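Local coordinates for putative peptide ABC-transport system periplasmic peptide-binding protein (Campylobacter jejuni, PDB 4OEV) that binds nickel(II), here together with oxalate, as the extracytoplasmic solute-binding component of an ABC-type nickel importer, at residues V102-I107 with L130-I135; Y126-D131 with P387-F392. All coordinates share one frame; numbering follows the deposited sequence.

Contact 1: residues V102-I107 with L130-I135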
ATOM      1  N   VAL A 102      -8.408   2.022  12.189  1.00 34.16           N
ATOM      2  CA  VAL A 102      -9.689   1.682  11.563  1.00 33.43           C
ATOM      3  C   VAL A 102      -9.835   0.169  11.359  1.00 34.96           C
ATOM      4  O   VAL A 102     -10.934  -0.316  11.064  1.00 34.84           O
ATOM      5  CB  VAL A 102      -9.873   2.444  10.192  1.00 31.16           C
ATOM      6  CG1 VAL A 102      -9.961   3.941  10.437  1.00 30.76           C
ATOM      7  CG2 VAL A 102      -8.708   2.089   9.242  1.00 33.13           C
ATOM      8  N   ASN A 103      -8.737  -0.592  11.521  1.00 34.94           N
ATOM      9  CA  ASN A 103      -8.791  -2.032  11.385  1.00 34.42           C
ATOM     10  C   ASN A 103      -9.189  -2.661  12.727  1.00 36.11           C
ATOM     11  O   ASN A 103      -9.490  -3.878  12.773  1.00 38.54           O
ATOM     12  CB  ASN A 103      -7.459  -2.652  10.921  1.00 34.23           C
ATOM     13  CG  ASN A 103      -7.075  -2.206   9.509  1.00 36.27           C
ATOM     14  OD1 ASN A 103      -7.698  -1.330   8.950  1.00 37.59           O
ATOM     15  ND2 ASN A 103      -6.077  -2.851   8.935  1.00 37.13           N
ATOM     16  N   PHE A 104      -9.087  -1.875  13.799  1.00 36.69           N
ATOM     17  CA  PHE A 104      -9.383  -2.405  15.162  1.00 40.09           C
ATOM     18  C   PHE A 104     -10.409  -1.653  15.987  1.00 41.38           C
ATOM     19  O   PHE A 104     -10.710  -2.085  17.110  1.00 44.07           O
ATOM     20  CB  PHE A 104      -8.077  -2.489  15.954  1.00 39.22           C
ATOM     21  CG  PHE A 104      -7.095  -3.430  15.342  1.00 42.53           C
ATOM     22  CD1 PHE A 104      -6.286  -3.013  14.283  1.00 37.66           C
ATOM     23  CD2 PHE A 104      -7.018  -4.748  15.755  1.00 43.39           C
ATOM     24  CE1 PHE A 104      -5.405  -3.897  13.673  1.00 42.19           C
ATOM     25  CE2 PHE A 104      -6.110  -5.637  15.159  1.00 45.79           C
ATOM     26  CZ  PHE A 104      -5.311  -5.215  14.115  1.00 42.62           C
ATOM     27  N   GLU A 105     -10.974  -0.563  15.448  1.00 38.00           N
ATOM     28  CA  GLU A 105     -11.947   0.260  16.185  1.00 38.58           C
ATOM     29  C   GLU A 105     -13.205  -0.508  16.516  1.00 45.27           C
ATOM     30  O   GLU A 105     -13.961  -0.152  17.429  1.00 46.65           O
ATOM     31  CB  GLU A 105     -12.341   1.520  15.385  1.00 37.19           C
ATOM     32  CG  GLU A 105     -12.988   1.174  14.022  1.00 40.30           C
ATOM     33  CD  GLU A 105     -13.366   2.413  13.217  1.00 51.46           C
ATOM     34  OE1 GLU A 105     -13.438   3.484  13.865  1.00 54.26           O
ATOM     35  OE2 GLU A 105     -13.493   2.335  11.949  1.00 49.89           O
ATOM     36  N   ASP A 106     -13.445  -1.559  15.754  1.00 47.43           N
ATOM     37  CA  ASP A 106     -14.666  -2.310  15.876  1.00 46.66           C
ATOM     38  C   ASP A 106     -14.617  -3.425  16.945  1.00 47.54           C
ATOM     39  O   ASP A 106     -15.575  -4.190  17.112  1.00 43.90           O
ATOM     40  CB  ASP A 106     -14.986  -2.902  14.529  1.00 48.35           C
ATOM     41  CG  ASP A 106     -16.293  -3.631  14.527  1.00 48.16           C
ATOM     42  OD1 ASP A 106     -17.270  -3.095  15.098  1.00 48.43           O
ATOM     43  OD2 ASP A 106     -16.294  -4.789  14.063  1.00 46.79           O
ATOM     44  N   ILE A 107     -13.527  -3.480  17.696  1.00 46.56           N
ATOM     45  CA  ILE A 107     -13.383  -4.468  18.765  1.00 48.42           C
ATOM     46  C   ILE A 107     -14.015  -3.947  20.037  1.00 50.86           C
ATOM     47  O   ILE A 107     -13.638  -2.876  20.528  1.00 52.65           O
ATOM     48  CB  ILE A 107     -11.925  -4.769  19.013  1.00 46.88           C
ATOM     49  CG1 ILE A 107     -11.373  -5.445  17.779  1.00 49.80           C
ATOM     50  CG2 ILE A 107     -11.755  -5.690  20.291  1.00 46.89           C
ATOM     51  CD1 ILE A 107      -9.946  -5.368  17.709  1.00 51.94           C
ATOM     52  N   LEU A 130      -9.498 -11.171  10.219  1.00 40.37           N
ATOM     53  CA  LEU A 130      -8.430 -12.173  10.188  1.00 41.09           C
ATOM     54  C   LEU A 130      -7.269 -11.660   9.332  1.00 40.45           C
ATOM     55  O   LEU A 130      -6.109 -11.856   9.690  1.00 40.81           O
ATOM     56  CB  LEU A 130      -8.949 -13.496   9.645  1.00 42.01           C
ATOM     57  CG  LEU A 130      -9.817 -14.235  10.672  1.00 49.38           C
ATOM     58  CD1 LEU A 130     -10.470 -15.446  10.021  1.00 51.95           C
ATOM     59  CD2 LEU A 130      -8.975 -14.649  11.872  1.00 46.98           C
ATOM     60  N   ASP A 131      -7.586 -10.991   8.220  1.00 38.32           N
ATOM     61  CA  ASP A 131      -6.527 -10.375   7.411  1.00 38.05           C
ATOM     62  C   ASP A 131      -5.841  -9.332   8.261  1.00 39.78           C
ATOM     63  O   ASP A 131      -4.624  -9.222   8.230  1.00 41.66           O
ATOM     64  CB  ASP A 131      -7.065  -9.711   6.116  1.00 39.38           C
ATOM     65  CG  ASP A 131      -7.244 -10.701   4.995  1.00 42.46           C
ATOM     66  OD1 ASP A 131      -7.201 -11.938   5.288  1.00 46.15           O
ATOM     67  OD2 ASP A 131      -7.345 -10.251   3.827  1.00 41.78           O
ATOM     68  N   ALA A 132      -6.634  -8.581   9.026  1.00 39.98           N
ATOM     69  CA  ALA A 132      -6.111  -7.493   9.862  1.00 38.31           C
ATOM     70  C   ALA A 132      -5.174  -8.012  10.937  1.00 39.03           C
ATOM     71  O   ALA A 132      -4.238  -7.312  11.347  1.00 38.68           O
ATOM     72  CB  ALA A 132      -7.261  -6.710  10.502  1.00 36.60           C
ATOM     73  N   LEU A 133      -5.453  -9.227  11.411  1.00 39.30           N
ATOM     74  CA  LEU A 133      -4.649  -9.839  12.460  1.00 40.78           C
ATOM     75  C   LEU A 133      -3.337 -10.431  11.923  1.00 43.59           C
ATOM     76  O   LEU A 133      -2.622 -11.148  12.652  1.00 45.57           O
ATOM     77  CB  LEU A 133      -5.482 -10.918  13.193  1.00 42.40           C
ATOM     78  CG  LEU A 133      -6.604 -10.385  14.085  1.00 43.89           C
ATOM     79  CD1 LEU A 133      -7.579 -11.449  14.503  1.00 45.60           C
ATOM     80  CD2 LEU A 133      -5.989  -9.732  15.289  1.00 45.81           C
ATOM     81  N   SER A 134      -2.992 -10.112  10.663  1.00 39.46           N
ATOM     82  CA  SER A 134      -1.692 -10.542  10.163  1.00 39.53           C
ATOM     83  C   SER A 134      -0.673  -9.479  10.588  1.00 41.93           C
ATOM     84  O   SER A 134       0.520  -9.670  10.409  1.00 44.11           O
ATOM     85  CB  SER A 134      -1.693 -10.754   8.637  1.00 38.45           C
ATOM     86  OG  SER A 134      -2.064  -9.559   7.937  1.00 38.05           O
ATOM     87  N   ILE A 135      -1.144  -8.366  11.167  1.00 39.16           N
ATOM     88  CA  ILE A 135      -0.231  -7.336  11.682  1.00 43.67           C
ATOM     89  C   ILE A 135       0.566  -7.890  12.855  1.00 47.09           C
ATOM     90  O   ILE A 135       0.071  -8.761  13.590  1.00 48.17           O
ATOM     91  CB  ILE A 135      -0.973  -6.035  12.137  1.00 44.81           C
ATOM     92  CG1 ILE A 135       0.001  -4.866  12.241  1.00 43.75           C
ATOM     93  CG2 ILE A 135      -1.724  -6.205  13.439  1.00 48.43           C
ATOM     94  CD1 ILE A 135       0.424  -4.251  10.884  1.00 40.56           C
TER
HETATM   95  O   HOH W   1      -4.004  -4.477  10.396  1.00 31.01           O
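Two short helices of the solute-binding protein fold, 101-104 and 129-132, pack together here; in the chain the strands 107-114 and 117-122 come between them. Type I beta turns run from Phe-104 to Ile-107 and from Ala-132 to Ile-135. Phe-104 does most of the reaching. Its CG lies anti to its carbonyl carbon (chi1 -62°), which carries the ring toward 130-135, so that its tip, CZ, arrives 3.8 Å from CG2 of Ile-135. The same CZ lies 3.6 Å from the carbonyl O of Ala-132, approached obliquely. At the ring's edge, near its plane, CD2 of Leu-133 sits 4.1 Å from CE2 of Phe-104. Nearer the backbone the CB atoms of Ala-132 and Asn-103 meet at 4.1 Å. The polar link goes through one water: ND2 of Asn-103 gives it a hydrogen bond of 3.0 Å, and the water in turn donates to O of Ala-132, also at 3.0 Å. That carbonyl also accepts the longer turn bond from N of Ile-135, 3.3 Å, and so has two donors. One residue earlier, O of Asp-131 takes both N and OG of Ser-134, the hydroxyl at 2.6 Å and nearly along the C=O axis, which helps hold Ser-134, inside the turn that ends at Ile-135. Phe-91 of helix 81-92 meets the Phe-104 ring and also touches Ile-135. The contact is mostly apolar, and its one bridging water ties a carbonyl at the helix end to the Asn-103 amide without direct contact between the two polar groups.

Contact 2: residues Y126-D131 with P387-F392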
ATOM      1  N   TYR A 126     -16.884  -7.707  11.082  1.00 44.12           N
ATOM      2  CA  TYR A 126     -15.775  -7.122  10.336  1.00 43.76           C
ATOM      3  C   TYR A 126     -14.998  -8.283   9.776  1.00 45.38           C
ATOM      4  O   TYR A 126     -14.010  -8.713  10.372  1.00 43.52           O
ATOM      5  CB  TYR A 126     -14.893  -6.228  11.232  1.00 43.70           C
ATOM      6  CG  TYR A 126     -13.808  -5.493  10.481  1.00 43.14           C
ATOM      7  CD1 TYR A 126     -14.115  -4.609   9.424  1.00 42.17           C
ATOM      8  CD2 TYR A 126     -12.474  -5.677  10.817  1.00 42.34           C
ATOM      9  CE1 TYR A 126     -13.105  -3.977   8.725  1.00 38.73           C
ATOM     10  CE2 TYR A 126     -11.488  -5.048  10.157  1.00 40.18           C
ATOM     11  CZ  TYR A 126     -11.791  -4.177   9.105  1.00 39.08           C
ATOM     12  OH  TYR A 126     -10.766  -3.560   8.436  1.00 39.77           O
ATOM     13  N   PRO A 127     -15.485  -8.849   8.662  1.00 48.51           N
ATOM     14  CA  PRO A 127     -14.885 -10.057   8.082  1.00 48.34           C
ATOM     15  C   PRO A 127     -13.395  -9.864   7.786  1.00 45.96           C
ATOM     16  O   PRO A 127     -12.633 -10.833   7.858  1.00 43.40           O
ATOM     17  CB  PRO A 127     -15.644 -10.240   6.765  1.00 50.02           C
ATOM     18  CG  PRO A 127     -16.839  -9.373   6.840  1.00 48.04           C
ATOM     19  CD  PRO A 127     -16.586  -8.318   7.838  1.00 47.18           C
ATOM     20  N   ALA A 128     -12.977  -8.629   7.531  1.00 43.20           N
ATOM     21  CA  ALA A 128     -11.572  -8.362   7.235  1.00 41.76           C
ATOM     22  C   ALA A 128     -10.663  -8.604   8.447  1.00 42.77           C
ATOM     23  O   ALA A 128      -9.442  -8.504   8.342  1.00 36.54           O
ATOM     24  CB  ALA A 128     -11.396  -6.947   6.729  1.00 34.54           C
ATOM     25  N   PHE A 129     -11.248  -8.947   9.600  1.00 38.31           N
ATOM     26  CA  PHE A 129     -10.484  -9.003  10.835  1.00 39.20           C
ATOM     27  C   PHE A 129      -9.300  -9.994  10.809  1.00 39.79           C
ATOM     28  O   PHE A 129      -8.252  -9.719  11.392  1.00 39.90           O
ATOM     29  CB  PHE A 129     -11.423  -9.410  12.021  1.00 40.81           C
ATOM     30  CG  PHE A 129     -10.832  -9.186  13.375  1.00 41.74           C
ATOM     31  CD1 PHE A 129     -10.072  -8.057  13.639  1.00 43.31           C
ATOM     32  CD2 PHE A 129     -11.119 -10.088  14.450  1.00 43.62           C
ATOM     33  CE1 PHE A 129      -9.526  -7.832  14.891  1.00 45.87           C
ATOM     34  CE2 PHE A 129     -10.592  -9.865  15.703  1.00 50.84           C
ATOM     35  CZ  PHE A 129      -9.803  -8.745  15.952  1.00 43.78           C
ATOM     36  N   LEU A 130      -9.498 -11.171  10.219  1.00 40.37           N
ATOM     37  CA  LEU A 130      -8.430 -12.173  10.188  1.00 41.09           C
ATOM     38  C   LEU A 130      -7.269 -11.660   9.332  1.00 40.45           C
ATOM     39  O   LEU A 130      -6.109 -11.856   9.690  1.00 40.81           O
ATOM     40  CB  LEU A 130      -8.949 -13.496   9.645  1.00 42.01           C
ATOM     41  CG  LEU A 130      -9.817 -14.235  10.672  1.00 49.38           C
ATOM     42  CD1 LEU A 130     -10.470 -15.446  10.021  1.00 51.95           C
ATOM     43  CD2 LEU A 130      -8.975 -14.649  11.872  1.00 46.98           C
ATOM     44  N   ASP A 131      -7.586 -10.991   8.220  1.00 38.32           N
ATOM     45  CA  ASP A 131      -6.527 -10.375   7.411  1.00 38.05           C
ATOM     46  C   ASP A 131      -5.841  -9.332   8.261  1.00 39.78           C
ATOM     47  O   ASP A 131      -4.624  -9.222   8.230  1.00 41.66           O
ATOM     48  CB  ASP A 131      -7.065  -9.711   6.116  1.00 39.38           C
ATOM     49  CG  ASP A 131      -7.244 -10.701   4.995  1.00 42.46           C
ATOM     50  OD1 ASP A 131      -7.201 -11.938   5.288  1.00 46.15           O
ATOM     51  OD2 ASP A 131      -7.345 -10.251   3.827  1.00 41.78           O
ATOM     52  N   PRO A 387      -3.237  -6.696  -1.966  1.00 30.91           N
ATOM     53  CA  PRO A 387      -3.786  -7.973  -2.383  1.00 30.73           C
ATOM     54  C   PRO A 387      -4.663  -8.563  -1.262  1.00 32.09           C
ATOM     55  O   PRO A 387      -5.295  -9.597  -1.445  1.00 34.05           O
ATOM     56  CB  PRO A 387      -2.543  -8.832  -2.609  1.00 32.74           C
ATOM     57  CG  PRO A 387      -1.570  -8.301  -1.626  1.00 35.21           C
ATOM     58  CD  PRO A 387      -1.865  -6.825  -1.449  1.00 32.72           C
ATOM     59  N   LEU A 388      -4.647  -7.945  -0.100  1.00 34.97           N
ATOM     60  CA  LEU A 388      -5.492  -8.454   1.003  1.00 37.00           C
ATOM     61  C   LEU A 388      -6.951  -7.979   0.882  1.00 34.90           C
ATOM     62  O   LEU A 388      -7.367  -7.517  -0.184  1.00 35.08           O
ATOM     63  CB  LEU A 388      -4.880  -8.042   2.338  1.00 38.48           C
ATOM     64  CG  LEU A 388      -3.452  -8.557   2.473  1.00 39.89           C
ATOM     65  CD1 LEU A 388      -2.982  -8.292   3.861  1.00 42.69           C
ATOM     66  CD2 LEU A 388      -3.309 -10.033   2.103  1.00 39.83           C
ATOM     67  N   ASP A 389      -7.709  -8.043   1.979  1.00 32.82           N
ATOM     68  CA  ASP A 389      -9.120  -7.663   1.961  1.00 34.92           C
ATOM     69  C   ASP A 389      -9.376  -6.300   1.295  1.00 33.19           C
ATOM     70  O   ASP A 389      -8.622  -5.312   1.494  1.00 36.38           O
ATOM     71  CB  ASP A 389      -9.691  -7.674   3.404  1.00 35.30           C
ATOM     72  CG  ASP A 389     -11.192  -7.590   3.414  1.00 36.72           C
ATOM     73  OD1 ASP A 389     -11.732  -6.458   3.280  1.00 38.16           O
ATOM     74  OD2 ASP A 389     -11.837  -8.673   3.470  1.00 39.98           O
ATOM     75  N   PRO A 390     -10.418  -6.231   0.457  1.00 32.92           N
ATOM     76  CA  PRO A 390     -10.686  -4.977  -0.275  1.00 33.33           C
ATOM     77  C   PRO A 390     -10.875  -3.734   0.589  1.00 34.11           C
ATOM     78  O   PRO A 390     -10.793  -2.625   0.056  1.00 32.22           O
ATOM     79  CB  PRO A 390     -11.980  -5.279  -1.027  1.00 34.61           C
ATOM     80  CG  PRO A 390     -12.589  -6.492  -0.322  1.00 36.80           C
ATOM     81  CD  PRO A 390     -11.361  -7.301   0.067  1.00 37.01           C
ATOM     82  N   ASP A 391     -11.148  -3.901   1.880  1.00 33.75           N
ATOM     83  CA  ASP A 391     -11.276  -2.771   2.794  1.00 32.59           C
ATOM     84  C   ASP A 391      -9.984  -1.993   2.955  1.00 33.58           C
ATOM     85  O   ASP A 391     -10.019  -0.774   3.127  1.00 27.60           O
ATOM     86  CB  ASP A 391     -11.746  -3.279   4.194  1.00 47.11           C
ATOM     87  CG  ASP A 391     -12.022  -2.118   5.206  1.00 37.28           C
ATOM     88  OD1 ASP A 391     -12.824  -1.212   4.901  1.00 33.16           O
ATOM     89  OD2 ASP A 391     -11.439  -2.113   6.315  1.00 39.52           O
ATOM     90  N   PHE A 392      -8.827  -2.681   2.910  1.00 33.64           N
ATOM     91  CA  PHE A 392      -7.585  -2.060   3.443  1.00 33.26           C
ATOM     92  C   PHE A 392      -7.031  -0.844   2.673  1.00 30.58           C
ATOM     93  O   PHE A 392      -6.503   0.130   3.287  1.00 25.66           O
ATOM     94  CB  PHE A 392      -6.492  -3.141   3.550  1.00 31.45           C
ATOM     95  CG  PHE A 392      -6.746  -4.130   4.647  1.00 34.53           C
ATOM     96  CD1 PHE A 392      -7.551  -3.798   5.704  1.00 37.41           C
ATOM     97  CD2 PHE A 392      -6.233  -5.426   4.573  1.00 35.37           C
ATOM     98  CE1 PHE A 392      -7.818  -4.740   6.739  1.00 38.79           C
ATOM     99  CE2 PHE A 392      -6.498  -6.353   5.589  1.00 39.59           C
ATOM    100  CZ  PHE A 392      -7.295  -6.006   6.668  1.00 37.85           C
TER
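The backbones come closest where Ala-128 faces Asp-389, CA to CA 5.9 Å, with a type I beta turn on each side, Tyr-126 to Phe-129 and Asp-389 to Phe-392. Two hydrogen bonds join the segments. Tyr-126, its CG anti to the backbone N (chi1 -174°), extends its ring so that OH donates to OD2 of Asp-391 over 2.7 Å. The acceptor lies in the plane of the ring and offers its anti lone pair, while its carboxylate stands 84° to the ring. N of Asp-389 donates to the anti lone pair of Asp-131 OD2 at 2.9 Å, a bent bond (132°). Between these two bonds lies the methyl of Ala-128: it covers one face of the Tyr-126 ring, offset toward the rim, and its CB is 3.4 Å from CG of Asp-389. The Phe-392 ring enters edge first, with CE2 3.4 Å from CB of Asp-131 and CE1 3.6 Å from the Tyr-126 hydroxyl O. Asp-389 also closes an Asx turn, the anti lone pair of OD1 accepting from N of Asp-391 at 3.0 Å, nearly straight, which fixes the backbone from which the Asp-391 side chain starts. Asp-389 and Asp-391, both buried, form salt bridges, OD2 of Asp-389 with Arg-437 and OD1 of Asp-391 with Arg-429, probably favouring their charged forms; this would ease the nearness of Asp-131 OD2, 4.8 Å from Asp-389 OD2. The loop between strand 379-384 and helix 395-398 docks on the start of helix 129-132, bordered by Arg-437 and Tyr-441 of helix 434-450, and Asn-103 of helix 101-104 touches both Tyr-126 and Phe-392.

Overall arrangement
Contacts 1 and 2 lie about 8 Å apart between centres and share helix 129-132, which packs on 102-107 through its C-terminal end and on 387-392 through its start and Asp-131. Asn-103 and Phe-392 join them directly, with ND2 of Asn-103 3.4 Å from CE1 of Phe-392, while N of Ala-132 lies 3.6 Å from CZ of Phe-392. Arg-429 spans both, pairing with Glu-105 and Asp-391. Neither contact supplies a nickel ligand; those are His-26, His-480 and His-481. The Phe-392 side chain is about 13 Å from the bound nickel and oxalate, in the loop that follows strand 379-384, whose residues Phe-380, Ile-382, Gly-383 and Trp-384 line the oxalate pocket.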